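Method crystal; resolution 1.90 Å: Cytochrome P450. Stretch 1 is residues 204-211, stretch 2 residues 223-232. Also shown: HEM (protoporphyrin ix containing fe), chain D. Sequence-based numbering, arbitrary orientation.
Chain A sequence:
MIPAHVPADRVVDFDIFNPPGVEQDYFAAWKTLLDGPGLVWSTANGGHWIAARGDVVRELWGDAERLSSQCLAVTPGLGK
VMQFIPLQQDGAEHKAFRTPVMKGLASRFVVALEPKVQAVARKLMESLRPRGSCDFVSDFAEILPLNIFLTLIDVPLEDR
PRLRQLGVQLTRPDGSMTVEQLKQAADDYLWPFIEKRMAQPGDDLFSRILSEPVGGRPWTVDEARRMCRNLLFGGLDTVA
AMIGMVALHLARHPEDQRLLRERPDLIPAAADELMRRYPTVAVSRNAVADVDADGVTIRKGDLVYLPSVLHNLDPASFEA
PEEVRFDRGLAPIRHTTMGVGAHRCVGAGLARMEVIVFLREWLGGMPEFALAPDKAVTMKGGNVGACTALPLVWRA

Stretch 1 204-211: DLFSRILS
Stretch 2 223-232: EARRMCRNLL

Two helices of one chain pack against each other through apolar side chains. The first takes in Leu-205 to Leu-210. The second, residues 223-232, is part of a longer helix that begins earlier and continues later. Their N-to-C directions differ by 138°, so they run roughly antiparallel but clearly splayed. The axes come no closer than 11.6 Å. The register follows the antiparallel sense: Phe-206 CA lies 7.5 Å from Cys-228 CA, and Leu-210 CA lies 7.1 Å from Ala-224 CA. No hydrogen bond crosses the contact, which buries 355 Å² over both sides.

Phe-206 covers the most surface. Its backbone is helical (phi/psi -63/-48). Its CA-to-CB bond points sideways, but chi1 of -82° (m) and chi2 of 4° bring the ring nearer to the second helix. The CA-to-CB bond of Cys-228 (-63/-40, chi1 -73°, m) points toward the first helix, and its sulfur sits over one face of that ring. Cys-228 SG is 3.6 Å from the centroid of the Phe-206 ring, only 8° off the ring normal. This is a sulfur-aromatic contact, with the polarizable sulfur almost directly above the ring center. The nearest ring atom is Phe-206 CE2, 3.7 Å from Cys-228 SG. Leu-231 CD1 approaches the same ring obliquely, 3.8 Å from Phe-206 CE1.

Leu-231 is next in area. It is helical (-63/-42), its CA-to-CB bond points toward the first helix, and it takes the m, t rotamer (-73°, -179°). Its CD1 is a shared meeting point. Besides the ring, Leu-231 CD1 lies 3.6 Å from Ile-209 CD1 and 4.2 Å from Leu-205 CD2. The CA-to-CB bonds of Ile-209 (-79/-42; m, t) and Leu-205 (-55/-52; t, p) both point toward the second helix, one turn apart. The backbone of Leu-231 also nears the heme: Leu-231 O is 3.5 Å from HEM CBC.

Leu-210 closes the C-terminal end of the first helix's contact. Its backbone is at -75/-17, and its m, t rotamer (-68°, 175°) carries the side-chain end nearer from a sideways start. Leu-210 CD2 is 3.5 Å from Met-227 CE and 3.8 Å from Ala-224 CB. Leu-210 CD1 is 4.3 Å from Cys-228 SG. The CA-to-CB bond of Met-227 (-69/-45) points toward the first helix, with chi angles of -174°, -86° and -62° (t, m, m). Its methyl also meets Ile-209, with Met-227 CE 3.6 Å from Ile-209 CG2.

Asp-204 (-74/176; chi1 65°, p) caps the first helix from the N-cap position. Ser-207 N donates to Asp-204 OD1 at 3.1 Å, nearly straight at 171°. Backbone bonds then hold the turns, such as Leu-210 N to Phe-206 O at 2.9 Å. In the second helix, Met-227 N to Glu-223 O and Leu-231 N to Met-227 O, each 2.9 Å, continue the regular i to i-4 pattern. The CA-to-CB bonds of Arg-225 and Arg-229 point away from the first helix.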

# COMPACT_ATOMS: atom_id res chain seq x y z
N ASP A 204 10.18 20.73 -2.97
CA ASP A 204 9.50 19.58 -2.37
C ASP A 204 8.76 18.73 -3.40
O ASP A 204 8.66 19.09 -4.57
CB ASP A 204 8.49 20.09 -1.34
CG ASP A 204 7.39 20.89 -2.00
OD1 ASP A 204 6.32 20.31 -2.32
OD2 ASP A 204 7.61 22.09 -2.28
N LEU A 205 8.18 17.61 -2.93
CA LEU A 205 7.46 16.69 -3.82
C LEU A 205 6.35 17.33 -4.64
O LEU A 205 6.31 17.12 -5.85
CB LEU A 205 6.88 15.50 -3.04
CG LEU A 205 6.14 14.40 -3.80
CD1 LEU A 205 6.98 13.82 -4.97
CD2 LEU A 205 5.65 13.27 -2.82
N PHE A 206 5.43 18.05 -4.00
CA PHE A 206 4.31 18.62 -4.77
C PHE A 206 4.83 19.62 -5.80
O PHE A 206 4.41 19.60 -6.96
CB PHE A 206 3.28 19.31 -3.86
CG PHE A 206 2.27 18.38 -3.20
CD1 PHE A 206 2.35 16.99 -3.33
CD2 PHE A 206 1.23 18.94 -2.43
CE1 PHE A 206 1.38 16.14 -2.69
CE2 PHE A 206 0.28 18.11 -1.76
CZ PHE A 206 0.35 16.73 -1.89
N SER A 207 5.71 20.52 -5.36
CA SER A 207 6.27 21.55 -6.25
C SER A 207 6.89 20.98 -7.51
O SER A 207 6.74 21.51 -8.62
CB SER A 207 7.37 22.35 -5.54
OG SER A 207 6.86 23.13 -4.49
N ARG A 208 7.62 19.90 -7.32
CA ARG A 208 8.33 19.32 -8.42
C ARG A 208 7.44 18.62 -9.44
O ARG A 208 7.72 18.62 -10.63
CB ARG A 208 9.40 18.40 -7.88
CG ARG A 208 10.67 19.25 -7.64
CD ARG A 208 11.79 18.44 -7.09
NE ARG A 208 11.19 17.58 -6.10
CZ ARG A 208 10.99 16.30 -6.26
NH1 ARG A 208 11.42 15.70 -7.37
NH2 ARG A 208 10.36 15.64 -5.30
N ILE A 209 6.34 18.04 -8.98
CA ILE A 209 5.42 17.38 -9.92
C ILE A 209 4.57 18.45 -10.61
O ILE A 209 4.37 18.40 -11.83
CB ILE A 209 4.47 16.39 -9.20
CG1 ILE A 209 5.28 15.22 -8.59
CG2 ILE A 209 3.45 15.86 -10.21
CD1 ILE A 209 4.46 14.26 -7.71
N LEU A 210 4.12 19.43 -9.83
CA LEU A 210 3.17 20.43 -10.30
C LEU A 210 3.83 21.47 -11.22
O LEU A 210 3.13 22.12 -11.99
CB LEU A 210 2.46 21.12 -9.14
CG LEU A 210 1.49 20.19 -8.35
CD1 LEU A 210 0.91 20.91 -7.13
CD2 LEU A 210 0.43 19.65 -9.25
N SER A 211 5.16 21.56 -11.21
CA SER A 211 5.85 22.53 -12.09
C SER A 211 6.22 21.90 -13.45
O SER A 211 6.69 22.58 -14.38
CB SER A 211 7.07 23.15 -11.37
OG SER A 211 8.12 22.19 -11.24
N GLU A 223 -6.88 18.71 -11.85
CA GLU A 223 -5.95 17.58 -12.01
C GLU A 223 -4.98 17.58 -10.84
O GLU A 223 -4.70 16.53 -10.30
CB GLU A 223 -5.19 17.64 -13.32
CG GLU A 223 -6.05 17.40 -14.57
CD GLU A 223 -5.45 17.99 -15.84
OE1 GLU A 223 -4.39 18.67 -15.78
OE2 GLU A 223 -6.09 17.83 -16.89
N ALA A 224 -4.52 18.77 -10.42
CA ALA A 224 -3.67 18.89 -9.23
C ALA A 224 -4.40 18.34 -8.02
O ALA A 224 -3.81 17.62 -7.24
CB ALA A 224 -3.24 20.40 -8.98
N ARG A 225 -5.68 18.70 -7.83
CA ARG A 225 -6.43 18.17 -6.67
C ARG A 225 -6.42 16.62 -6.66
O ARG A 225 -6.19 16.04 -5.62
CB ARG A 225 -7.92 18.59 -6.66
CG ARG A 225 -8.20 20.11 -6.56
CD ARG A 225 -9.69 20.32 -6.35
NE ARG A 225 -10.05 21.74 -6.42
CZ ARG A 225 -10.54 22.34 -7.49
NH1 ARG A 225 -10.80 21.65 -8.61
NH2 ARG A 225 -10.79 23.66 -7.44
N ARG A 226 -6.74 16.03 -7.80
CA ARG A 226 -6.84 14.54 -7.99
C ARG A 226 -5.51 13.87 -7.80
O ARG A 226 -5.44 12.77 -7.22
CB ARG A 226 -7.34 14.23 -9.43
CG ARG A 226 -8.83 14.69 -9.56
CD ARG A 226 -9.27 14.80 -11.01
NE ARG A 226 -9.23 13.51 -11.68
CZ ARG A 226 -9.26 13.34 -12.99
NH1 ARG A 226 -9.30 14.40 -13.80
NH2 ARG A 226 -9.20 12.10 -13.50
N MET A 227 -4.45 14.47 -8.34
CA MET A 227 -3.12 13.85 -8.20
C MET A 227 -2.60 13.90 -6.75
O MET A 227 -2.07 12.90 -6.21
CB MET A 227 -2.12 14.54 -9.15
CG MET A 227 -0.74 13.91 -9.22
SD MET A 227 0.31 14.56 -7.92
CE MET A 227 0.37 16.30 -8.35
N CYS A 228 -2.77 15.07 -6.13
CA CYS A 228 -2.35 15.27 -4.75
C CYS A 228 -3.10 14.39 -3.78
O CYS A 228 -2.46 13.87 -2.85
CB CYS A 228 -2.50 16.74 -4.36
SG CYS A 228 -1.21 17.76 -5.17
N ARG A 229 -4.42 14.20 -4.00
CA ARG A 229 -5.23 13.23 -3.24
C ARG A 229 -4.67 11.80 -3.37
O ARG A 229 -4.65 11.04 -2.37
CB ARG A 229 -6.69 13.28 -3.79
CG ARG A 229 -7.79 12.49 -3.12
CD ARG A 229 -9.07 12.56 -4.03
NE ARG A 229 -9.37 13.94 -4.31
CZ ARG A 229 -9.96 14.46 -5.40
NH1 ARG A 229 -10.40 13.76 -6.44
NH2 ARG A 229 -10.11 15.75 -5.42
N ASN A 230 -4.31 11.40 -4.60
CA ASN A 230 -3.64 10.11 -4.81
C ASN A 230 -2.30 9.95 -4.06
O ASN A 230 -2.05 8.88 -3.49
CB ASN A 230 -3.48 9.84 -6.29
CG ASN A 230 -3.25 8.37 -6.63
OD1 ASN A 230 -3.04 7.50 -5.77
ND2 ASN A 230 -3.25 8.11 -7.88
N LEU A 231 -1.46 10.97 -4.08
CA LEU A 231 -0.18 10.92 -3.36
C LEU A 231 -0.38 10.78 -1.86
O LEU A 231 0.28 9.95 -1.20
CB LEU A 231 0.70 12.12 -3.69
CG LEU A 231 1.32 12.08 -5.08
CD1 LEU A 231 2.14 13.36 -5.14
CD2 LEU A 231 2.22 10.86 -5.31
N LEU A 232 -1.35 11.53 -1.32
CA LEU A 232 -1.63 11.45 0.11
C LEU A 232 -2.15 10.07 0.46
O LEU A 232 -1.57 9.40 1.33
CB LEU A 232 -2.71 12.46 0.53
CG LEU A 232 -3.09 12.46 2.01
CD1 LEU A 232 -1.91 12.89 2.91
CD2 LEU A 232 -4.30 13.35 2.29
CHA HEM D . 0.31 2.38 -7.12
CHB HEM D . 1.41 -0.52 -3.36
CHC HEM D . 3.62 3.18 -1.19
CHD HEM D . 1.65 6.21 -4.35
C1A HEM D . 0.49 1.27 -6.31
C2A HEM D . 0.11 -0.07 -6.67
C3A HEM D . 0.40 -0.89 -5.67
C4A HEM D . 0.95 -0.08 -4.58
CMA HEM D . 0.10 -2.41 -5.65
CAA HEM D . -0.49 -0.51 -8.04
CBA HEM D . -1.97 -0.23 -8.00
CGA HEM D . -2.68 -0.72 -9.26
O1A HEM D . -3.91 -0.43 -9.40
O2A HEM D . -2.08 -1.41 -10.15
C1B HEM D . 2.13 0.22 -2.43
C2B HEM D . 2.74 -0.30 -1.24
C3B HEM D . 3.36 0.75 -0.65
C4B HEM D . 3.13 1.93 -1.46
CMB HEM D . 2.68 -1.77 -0.79
CAB HEM D . 4.15 0.86 0.66
CBB HEM D . 4.32 -0.17 1.51
C1C HEM D . 3.32 4.35 -1.81
C2C HEM D . 3.82 5.68 -1.49
C3C HEM D . 3.22 6.52 -2.37
C4C HEM D . 2.44 5.75 -3.31
CMC HEM D . 4.80 6.00 -0.31
CAC HEM D . 3.37 8.05 -2.57
CBC HEM D . 3.62 8.88 -1.56
C1D HEM D . 1.15 5.48 -5.38
C2D HEM D . 0.53 6.06 -6.57
C3D HEM D . 0.16 4.87 -7.43
C4D HEM D . 0.53 3.69 -6.70
CMD HEM D . 0.35 7.58 -6.90
CAD HEM D . -0.52 4.98 -8.83
CBD HEM D . 0.60 4.73 -9.86
CGD HEM D . -0.10 4.65 -11.22
O1D HEM D . -1.33 4.46 -11.30
O2D HEM D . 0.57 4.72 -12.25
NA HEM D . 1.03 1.23 -5.02
NB HEM D . 2.43 1.56 -2.54
NC HEM D . 2.52 4.43 -2.95
ND HEM D . 1.11 4.09 -5.49
FE HEM D . 1.84 2.82 -4.04
O HOH W 1 -0.25 3.19 -2.93